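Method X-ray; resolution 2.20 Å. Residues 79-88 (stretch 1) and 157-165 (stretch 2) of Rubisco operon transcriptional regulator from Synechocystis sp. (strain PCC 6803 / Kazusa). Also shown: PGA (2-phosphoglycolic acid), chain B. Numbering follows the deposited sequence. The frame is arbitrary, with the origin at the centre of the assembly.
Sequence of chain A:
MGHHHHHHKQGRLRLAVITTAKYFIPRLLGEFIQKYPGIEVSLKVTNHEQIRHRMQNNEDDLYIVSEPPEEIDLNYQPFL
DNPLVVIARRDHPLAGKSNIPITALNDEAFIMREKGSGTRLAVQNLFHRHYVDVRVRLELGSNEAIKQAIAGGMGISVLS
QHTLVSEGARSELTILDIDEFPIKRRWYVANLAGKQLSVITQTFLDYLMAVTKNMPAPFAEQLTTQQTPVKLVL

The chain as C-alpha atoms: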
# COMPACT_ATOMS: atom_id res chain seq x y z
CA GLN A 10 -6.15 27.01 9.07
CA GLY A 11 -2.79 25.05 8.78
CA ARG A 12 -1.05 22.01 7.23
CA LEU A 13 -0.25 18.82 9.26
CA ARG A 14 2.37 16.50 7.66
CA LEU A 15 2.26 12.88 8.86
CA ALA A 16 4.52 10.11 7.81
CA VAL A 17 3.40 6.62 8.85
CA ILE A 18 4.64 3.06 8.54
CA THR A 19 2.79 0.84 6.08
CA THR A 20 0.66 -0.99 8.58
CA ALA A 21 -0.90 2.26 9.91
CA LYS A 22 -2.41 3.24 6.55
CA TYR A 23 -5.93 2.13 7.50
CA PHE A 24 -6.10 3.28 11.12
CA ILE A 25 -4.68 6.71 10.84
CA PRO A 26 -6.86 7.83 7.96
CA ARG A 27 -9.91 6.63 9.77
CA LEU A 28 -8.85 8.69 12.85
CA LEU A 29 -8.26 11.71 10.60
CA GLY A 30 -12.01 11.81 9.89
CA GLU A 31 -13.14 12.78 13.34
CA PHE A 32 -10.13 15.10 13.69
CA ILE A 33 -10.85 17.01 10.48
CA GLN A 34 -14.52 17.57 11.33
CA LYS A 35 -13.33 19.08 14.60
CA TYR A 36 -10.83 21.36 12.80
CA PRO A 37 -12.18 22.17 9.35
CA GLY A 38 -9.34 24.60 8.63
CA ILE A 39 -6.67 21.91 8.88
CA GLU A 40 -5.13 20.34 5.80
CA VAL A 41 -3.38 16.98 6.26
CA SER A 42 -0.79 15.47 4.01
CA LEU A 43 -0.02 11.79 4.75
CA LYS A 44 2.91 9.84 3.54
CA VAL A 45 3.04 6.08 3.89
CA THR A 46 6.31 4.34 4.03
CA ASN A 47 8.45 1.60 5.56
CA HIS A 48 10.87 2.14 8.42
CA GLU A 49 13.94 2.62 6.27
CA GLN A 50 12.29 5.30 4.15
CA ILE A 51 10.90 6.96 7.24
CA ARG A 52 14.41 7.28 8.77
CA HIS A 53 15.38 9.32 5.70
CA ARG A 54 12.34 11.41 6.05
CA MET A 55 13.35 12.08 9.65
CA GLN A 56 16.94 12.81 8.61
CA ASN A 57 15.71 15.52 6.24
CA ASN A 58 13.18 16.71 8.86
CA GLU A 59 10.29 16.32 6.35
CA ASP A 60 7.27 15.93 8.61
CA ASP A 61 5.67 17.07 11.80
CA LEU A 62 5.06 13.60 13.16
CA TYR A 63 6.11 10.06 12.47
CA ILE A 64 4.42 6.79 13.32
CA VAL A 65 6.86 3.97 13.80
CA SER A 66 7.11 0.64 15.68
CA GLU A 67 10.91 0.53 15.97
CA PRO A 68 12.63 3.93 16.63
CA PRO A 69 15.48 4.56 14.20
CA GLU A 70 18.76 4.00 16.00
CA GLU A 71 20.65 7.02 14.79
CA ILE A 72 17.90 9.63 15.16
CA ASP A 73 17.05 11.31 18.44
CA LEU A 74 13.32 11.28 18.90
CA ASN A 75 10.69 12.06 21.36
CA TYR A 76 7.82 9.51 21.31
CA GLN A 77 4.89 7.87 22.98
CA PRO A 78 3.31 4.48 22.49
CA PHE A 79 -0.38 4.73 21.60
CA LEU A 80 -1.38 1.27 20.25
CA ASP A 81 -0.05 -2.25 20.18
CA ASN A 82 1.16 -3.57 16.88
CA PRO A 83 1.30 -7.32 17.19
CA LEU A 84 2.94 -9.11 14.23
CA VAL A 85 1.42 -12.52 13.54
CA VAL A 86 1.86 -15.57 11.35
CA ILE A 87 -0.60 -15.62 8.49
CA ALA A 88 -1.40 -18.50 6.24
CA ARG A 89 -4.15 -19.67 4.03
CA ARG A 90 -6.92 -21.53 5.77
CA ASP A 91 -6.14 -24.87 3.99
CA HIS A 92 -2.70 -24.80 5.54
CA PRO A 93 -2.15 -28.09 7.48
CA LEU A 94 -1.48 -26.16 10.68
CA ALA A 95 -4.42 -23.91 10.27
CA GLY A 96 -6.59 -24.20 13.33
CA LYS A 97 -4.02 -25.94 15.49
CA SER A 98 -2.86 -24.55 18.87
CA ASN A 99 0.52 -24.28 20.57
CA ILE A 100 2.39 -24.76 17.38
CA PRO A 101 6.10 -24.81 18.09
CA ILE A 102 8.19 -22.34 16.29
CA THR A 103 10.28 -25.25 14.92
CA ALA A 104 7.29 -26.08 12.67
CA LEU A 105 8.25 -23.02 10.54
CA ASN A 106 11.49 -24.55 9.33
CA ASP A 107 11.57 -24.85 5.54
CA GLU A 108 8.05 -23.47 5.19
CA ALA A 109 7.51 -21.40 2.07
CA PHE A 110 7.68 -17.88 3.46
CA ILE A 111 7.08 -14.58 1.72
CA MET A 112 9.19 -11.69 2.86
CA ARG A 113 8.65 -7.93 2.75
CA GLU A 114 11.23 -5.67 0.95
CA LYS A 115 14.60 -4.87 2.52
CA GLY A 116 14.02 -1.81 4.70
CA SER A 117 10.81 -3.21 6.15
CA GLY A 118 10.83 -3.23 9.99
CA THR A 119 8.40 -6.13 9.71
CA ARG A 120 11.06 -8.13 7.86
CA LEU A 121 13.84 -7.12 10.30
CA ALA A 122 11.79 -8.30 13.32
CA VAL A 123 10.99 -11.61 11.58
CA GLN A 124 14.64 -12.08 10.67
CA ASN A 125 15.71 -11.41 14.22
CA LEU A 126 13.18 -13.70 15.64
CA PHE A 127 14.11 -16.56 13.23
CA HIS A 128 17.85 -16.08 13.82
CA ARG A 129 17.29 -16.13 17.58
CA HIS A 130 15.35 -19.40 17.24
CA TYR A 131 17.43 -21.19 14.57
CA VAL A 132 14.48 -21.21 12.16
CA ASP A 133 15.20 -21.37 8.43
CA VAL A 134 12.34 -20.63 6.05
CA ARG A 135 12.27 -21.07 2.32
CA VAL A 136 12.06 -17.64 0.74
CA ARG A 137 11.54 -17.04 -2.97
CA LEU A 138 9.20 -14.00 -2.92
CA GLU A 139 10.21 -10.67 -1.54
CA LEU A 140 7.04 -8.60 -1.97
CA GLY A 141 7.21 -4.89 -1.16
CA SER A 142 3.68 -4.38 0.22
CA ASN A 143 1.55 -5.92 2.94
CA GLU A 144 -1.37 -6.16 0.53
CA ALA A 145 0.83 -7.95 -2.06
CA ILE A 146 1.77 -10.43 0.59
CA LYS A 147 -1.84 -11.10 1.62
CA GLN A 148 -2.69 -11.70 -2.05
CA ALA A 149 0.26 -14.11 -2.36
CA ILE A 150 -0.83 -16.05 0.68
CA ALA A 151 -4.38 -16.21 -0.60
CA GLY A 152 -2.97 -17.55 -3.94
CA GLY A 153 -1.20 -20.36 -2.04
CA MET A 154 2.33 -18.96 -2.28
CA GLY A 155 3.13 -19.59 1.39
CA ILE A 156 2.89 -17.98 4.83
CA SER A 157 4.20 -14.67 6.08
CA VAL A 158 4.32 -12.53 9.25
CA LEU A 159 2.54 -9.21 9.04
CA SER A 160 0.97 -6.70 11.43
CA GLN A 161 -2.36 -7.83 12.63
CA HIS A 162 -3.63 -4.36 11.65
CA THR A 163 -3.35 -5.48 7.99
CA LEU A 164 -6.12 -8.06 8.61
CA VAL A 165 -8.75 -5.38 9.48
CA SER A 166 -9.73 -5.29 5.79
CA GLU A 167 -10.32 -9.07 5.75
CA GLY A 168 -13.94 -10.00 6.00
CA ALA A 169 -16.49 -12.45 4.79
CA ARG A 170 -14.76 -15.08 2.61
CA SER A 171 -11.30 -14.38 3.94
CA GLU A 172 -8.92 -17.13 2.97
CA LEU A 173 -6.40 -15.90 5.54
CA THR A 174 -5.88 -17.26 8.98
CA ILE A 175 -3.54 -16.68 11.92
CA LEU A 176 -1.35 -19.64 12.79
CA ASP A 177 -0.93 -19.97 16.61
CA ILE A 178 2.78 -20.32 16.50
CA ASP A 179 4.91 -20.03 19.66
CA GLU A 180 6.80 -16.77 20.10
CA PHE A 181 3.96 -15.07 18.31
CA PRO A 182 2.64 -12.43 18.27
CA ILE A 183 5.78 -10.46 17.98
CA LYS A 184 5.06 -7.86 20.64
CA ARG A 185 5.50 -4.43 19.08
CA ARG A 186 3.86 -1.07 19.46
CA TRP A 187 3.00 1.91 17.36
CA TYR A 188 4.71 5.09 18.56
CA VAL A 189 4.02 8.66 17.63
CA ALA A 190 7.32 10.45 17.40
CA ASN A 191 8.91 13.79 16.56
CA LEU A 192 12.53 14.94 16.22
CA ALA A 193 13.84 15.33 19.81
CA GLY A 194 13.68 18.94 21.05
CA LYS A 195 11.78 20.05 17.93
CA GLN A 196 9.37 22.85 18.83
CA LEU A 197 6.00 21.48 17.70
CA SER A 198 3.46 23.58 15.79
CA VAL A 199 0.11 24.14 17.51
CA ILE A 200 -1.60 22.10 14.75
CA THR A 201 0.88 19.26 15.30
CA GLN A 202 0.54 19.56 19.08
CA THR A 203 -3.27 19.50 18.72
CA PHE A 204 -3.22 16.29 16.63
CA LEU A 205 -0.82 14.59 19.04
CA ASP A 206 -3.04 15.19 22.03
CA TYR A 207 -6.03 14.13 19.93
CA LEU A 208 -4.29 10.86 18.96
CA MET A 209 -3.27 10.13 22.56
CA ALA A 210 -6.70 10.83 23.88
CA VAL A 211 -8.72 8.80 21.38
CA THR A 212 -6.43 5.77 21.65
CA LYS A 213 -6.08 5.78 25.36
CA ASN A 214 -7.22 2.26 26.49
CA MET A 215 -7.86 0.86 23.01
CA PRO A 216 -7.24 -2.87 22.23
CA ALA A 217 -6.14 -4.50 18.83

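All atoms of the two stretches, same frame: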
# COMPACT_ATOMS: atom_id res chain seq x y z
N PHE A 79 1.07 4.49 21.60
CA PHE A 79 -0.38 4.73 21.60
C PHE A 79 -1.22 3.51 21.23
O PHE A 79 -2.40 3.51 21.46
CB PHE A 79 -0.74 5.92 20.71
CG PHE A 79 -0.47 5.71 19.24
CD1 PHE A 79 0.74 6.05 18.70
CD2 PHE A 79 -1.47 5.19 18.41
CE1 PHE A 79 0.99 5.87 17.34
CE2 PHE A 79 -1.24 5.01 17.05
CZ PHE A 79 -0.01 5.34 16.52
N LEU A 80 -0.62 2.43 20.73
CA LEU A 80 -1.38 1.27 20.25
C LEU A 80 -0.44 0.11 20.03
O LEU A 80 0.63 0.28 19.52
CB LEU A 80 -2.17 1.62 18.93
CG LEU A 80 -3.38 0.74 18.60
CD1 LEU A 80 -4.41 0.67 19.72
CD2 LEU A 80 -4.05 1.22 17.35
N ASP A 81 -0.84 -1.07 20.43
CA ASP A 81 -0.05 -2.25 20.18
C ASP A 81 -0.06 -2.57 18.69
O ASP A 81 -1.03 -2.28 18.00
CB ASP A 81 -0.66 -3.45 20.89
CG ASP A 81 -0.53 -3.34 22.39
OD1 ASP A 81 0.18 -2.43 22.85
OD2 ASP A 81 -1.13 -4.18 23.10
N ASN A 82 1.02 -3.18 18.24
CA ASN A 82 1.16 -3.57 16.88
C ASN A 82 1.67 -5.01 16.83
O ASN A 82 2.82 -5.28 16.45
CB ASN A 82 2.13 -2.63 16.20
CG ASN A 82 2.30 -2.96 14.73
OD1 ASN A 82 1.37 -3.50 14.06
ND2 ASN A 82 3.47 -2.66 14.21
N PRO A 83 0.83 -5.95 17.21
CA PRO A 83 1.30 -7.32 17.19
C PRO A 83 1.47 -7.86 15.75
O PRO A 83 0.56 -7.72 14.93
CB PRO A 83 0.21 -8.07 17.91
CG PRO A 83 -1.02 -7.32 17.62
CD PRO A 83 -0.62 -5.87 17.42
N LEU A 84 2.65 -8.44 15.49
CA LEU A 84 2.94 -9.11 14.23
C LEU A 84 2.63 -10.61 14.34
O LEU A 84 3.06 -11.29 15.28
CB LEU A 84 4.41 -8.97 13.91
CG LEU A 84 5.01 -7.57 13.88
CD1 LEU A 84 6.42 -7.66 13.29
CD2 LEU A 84 4.21 -6.56 13.10
N VAL A 85 1.86 -11.14 13.41
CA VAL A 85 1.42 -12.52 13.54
C VAL A 85 1.73 -13.32 12.29
O VAL A 85 1.90 -12.75 11.20
CB VAL A 85 -0.10 -12.59 13.85
CG1 VAL A 85 -0.44 -12.04 15.23
CG2 VAL A 85 -0.93 -11.86 12.78
N VAL A 86 1.73 -14.64 12.46
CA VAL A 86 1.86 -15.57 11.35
C VAL A 86 0.53 -15.77 10.61
O VAL A 86 -0.46 -16.19 11.17
CB VAL A 86 2.46 -16.92 11.80
CG1 VAL A 86 2.59 -17.86 10.63
CG2 VAL A 86 3.84 -16.71 12.43
N ILE A 87 0.55 -15.50 9.31
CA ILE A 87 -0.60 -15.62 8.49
C ILE A 87 -0.39 -16.68 7.46
O ILE A 87 0.68 -16.76 6.83
CB ILE A 87 -0.91 -14.30 7.80
CG1 ILE A 87 -1.18 -13.22 8.89
CG2 ILE A 87 -2.14 -14.45 6.88
CD1 ILE A 87 -1.06 -11.82 8.37
N ALA A 88 -1.41 -17.49 7.28
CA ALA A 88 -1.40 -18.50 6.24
C ALA A 88 -2.75 -18.56 5.56
O ALA A 88 -3.69 -17.81 5.90
CB ALA A 88 -1.06 -19.86 6.83
N SER A 157 3.41 -15.86 5.77
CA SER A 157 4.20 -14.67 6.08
C SER A 157 3.91 -14.22 7.52
O SER A 157 3.11 -14.82 8.21
CB SER A 157 3.83 -13.52 5.15
OG SER A 157 4.89 -12.55 5.11
N VAL A 158 4.61 -13.17 7.96
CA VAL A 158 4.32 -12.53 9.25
C VAL A 158 4.06 -11.09 8.88
O VAL A 158 4.88 -10.48 8.17
CB VAL A 158 5.51 -12.61 10.20
CG1 VAL A 158 5.36 -11.58 11.33
CG2 VAL A 158 5.73 -14.04 10.74
N LEU A 159 2.91 -10.58 9.29
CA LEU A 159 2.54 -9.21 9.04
C LEU A 159 1.90 -8.66 10.33
O LEU A 159 1.44 -9.43 11.18
CB LEU A 159 1.46 -9.16 7.94
CG LEU A 159 1.73 -9.61 6.50
CD1 LEU A 159 0.45 -9.56 5.65
CD2 LEU A 159 2.79 -8.73 5.94
N SER A 160 1.80 -7.35 10.41
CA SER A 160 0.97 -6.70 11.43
C SER A 160 -0.43 -7.18 11.35
O SER A 160 -1.03 -7.20 10.28
CB SER A 160 0.93 -5.18 11.24
OG SER A 160 0.10 -4.62 12.23
N GLN A 161 -0.96 -7.53 12.50
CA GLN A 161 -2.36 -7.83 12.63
C GLN A 161 -3.28 -6.72 12.17
O GLN A 161 -4.41 -7.00 11.80
CB GLN A 161 -2.68 -8.09 14.09
CG GLN A 161 -3.92 -8.92 14.30
CD GLN A 161 -3.84 -9.72 15.56
OE1 GLN A 161 -3.08 -9.39 16.45
NE2 GLN A 161 -4.62 -10.76 15.65
N HIS A 162 -2.80 -5.47 12.17
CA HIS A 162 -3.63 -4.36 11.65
C HIS A 162 -3.90 -4.52 10.17
O HIS A 162 -4.82 -3.89 9.68
CB HIS A 162 -2.95 -3.00 11.87
CG HIS A 162 -2.76 -2.68 13.33
ND1 HIS A 162 -3.81 -2.40 14.16
CD2 HIS A 162 -1.65 -2.62 14.10
CE1 HIS A 162 -3.37 -2.19 15.39
NE2 HIS A 162 -2.06 -2.33 15.38
N THR A 163 -3.11 -5.33 9.45
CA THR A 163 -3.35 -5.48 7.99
C THR A 163 -4.57 -6.36 7.71
O THR A 163 -5.13 -6.33 6.61
CB THR A 163 -2.15 -6.10 7.24
OG1 THR A 163 -1.94 -7.42 7.72
CG2 THR A 163 -0.85 -5.26 7.39
N LEU A 164 -4.95 -7.18 8.70
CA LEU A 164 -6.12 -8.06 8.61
C LEU A 164 -7.49 -7.41 8.92
O LEU A 164 -8.48 -8.10 8.95
CB LEU A 164 -5.93 -9.25 9.54
CG LEU A 164 -4.68 -10.12 9.32
CD1 LEU A 164 -4.54 -11.09 10.49
CD2 LEU A 164 -4.73 -10.81 7.95
N VAL A 165 -7.52 -6.11 9.15
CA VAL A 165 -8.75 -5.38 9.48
C VAL A 165 -9.66 -5.27 8.25
O VAL A 165 -10.89 -5.22 8.38
CB VAL A 165 -8.38 -4.01 10.10
CG1 VAL A 165 -9.59 -3.11 10.37
CG2 VAL A 165 -7.54 -4.24 11.35
P PGA B . 7.32 -1.77 7.83
O1P PGA B . 6.66 -1.42 9.26
O2P PGA B . 6.44 -1.13 6.80
O3P PGA B . 7.37 -3.30 7.80
O4P PGA B . 8.60 -1.00 7.83
C2 PGA B . 5.33 -1.67 9.67
C1 PGA B . 5.25 -2.22 11.09
O1 PGA B . 4.11 -2.49 11.58
O2 PGA B . 6.32 -2.38 11.72

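Apolar packing between residues 79-88 and 157-165 centres on Ile87, which has more of its area covered by the other stretch than any other residue here. Its chi1 m, chi2 t rotamer extends the side chain so that CD1 lies 3.7 Å from Leu159 CB and 3.8 Å from Leu164 CD2, bridging a residue of strand 157-160 and Leu164, further along stretch 2. Val85 points to the same face of the sheet; its CG2 lies 4.3 Å from Leu164 CD1, a looser contact, so Leu164 folds back over both branched side chains. On the other face, Val86 CG2 meets Val158 CG2 at 3.7 Å, and Leu84 CB meets Val158 CG1 at 3.8 Å, so the two methyls of Val158 reach successive residues of that face. Leu84 also lays CD2 3.6 Å from Ser160 CA, covering the end of the neighbouring strand.

These side chains are held in register by an antiparallel pairing of strand 84-88 with strand 157-160, their N-to-C directions 141° apart. Val85 pairs with Leu159 through two backbone hydrogen bonds, Val85 N to Leu159 O at 2.8 Å and Leu159 N to Val85 O at 3.1 Å. Ile87 and Ser157 repeat the pattern, with Ile87 N to Ser157 O at 2.9 Å and Ser157 N to Ile87 O at 3.1 Å. Between and beside them are the non-hydrogen-bonded pairs Val86 with Val158 and Leu84 with Ser160, whose CA atoms approach to 4.4 Å (Val86 CA to Val158 CA) and 4.2 Å (Leu84 CA to Ser160 CA). This closeness brings alpha hydrogens to carbonyls already used by the ladder: Val158 CA lies 3.1 Å from Val85 O, and Leu84 CA lies 3.4 Å from Leu159 O.

Toward the polar edge, Gln161 N donates to Pro83 O at 2.9 Å in a nearly straight hydrogen bond, carrying the backbone pairing past the strand into the 3-10 segment. The Gln161 side chain lies along the same edge, its OE1 3.1 Å from Pro83 CG; with a carbon on one side, this is a contact and not a hydrogen bond.

Ser160 OG donates to Asn82 OD1 over a very short 2.5 Å and also accepts from His162 N at 3.0 Å, so one hydroxyl ties the turn to the other stretch. The Asn82 amide has two roles: while OD1 takes the serine proton, ND2 donates to O1 of the bound 2-phosphoglycolic acid at 2.7 Å, linking the contact directly to the ligand. Within stretch 2, Ser160 O accepts from both Thr163 N at 2.9 Å and Thr163 OG1 at 2.7 Å, bracing the turn. Outermost, the His162 CA-to-CB bond points sideways, but the end of the side chain comes nearer to stretch 1. NE2 donates to Asp81 O at 2.8 Å, near the ring plane, as suits an in-plane N-H, while CE1 rests 4.0 Å from Leu80 CD2.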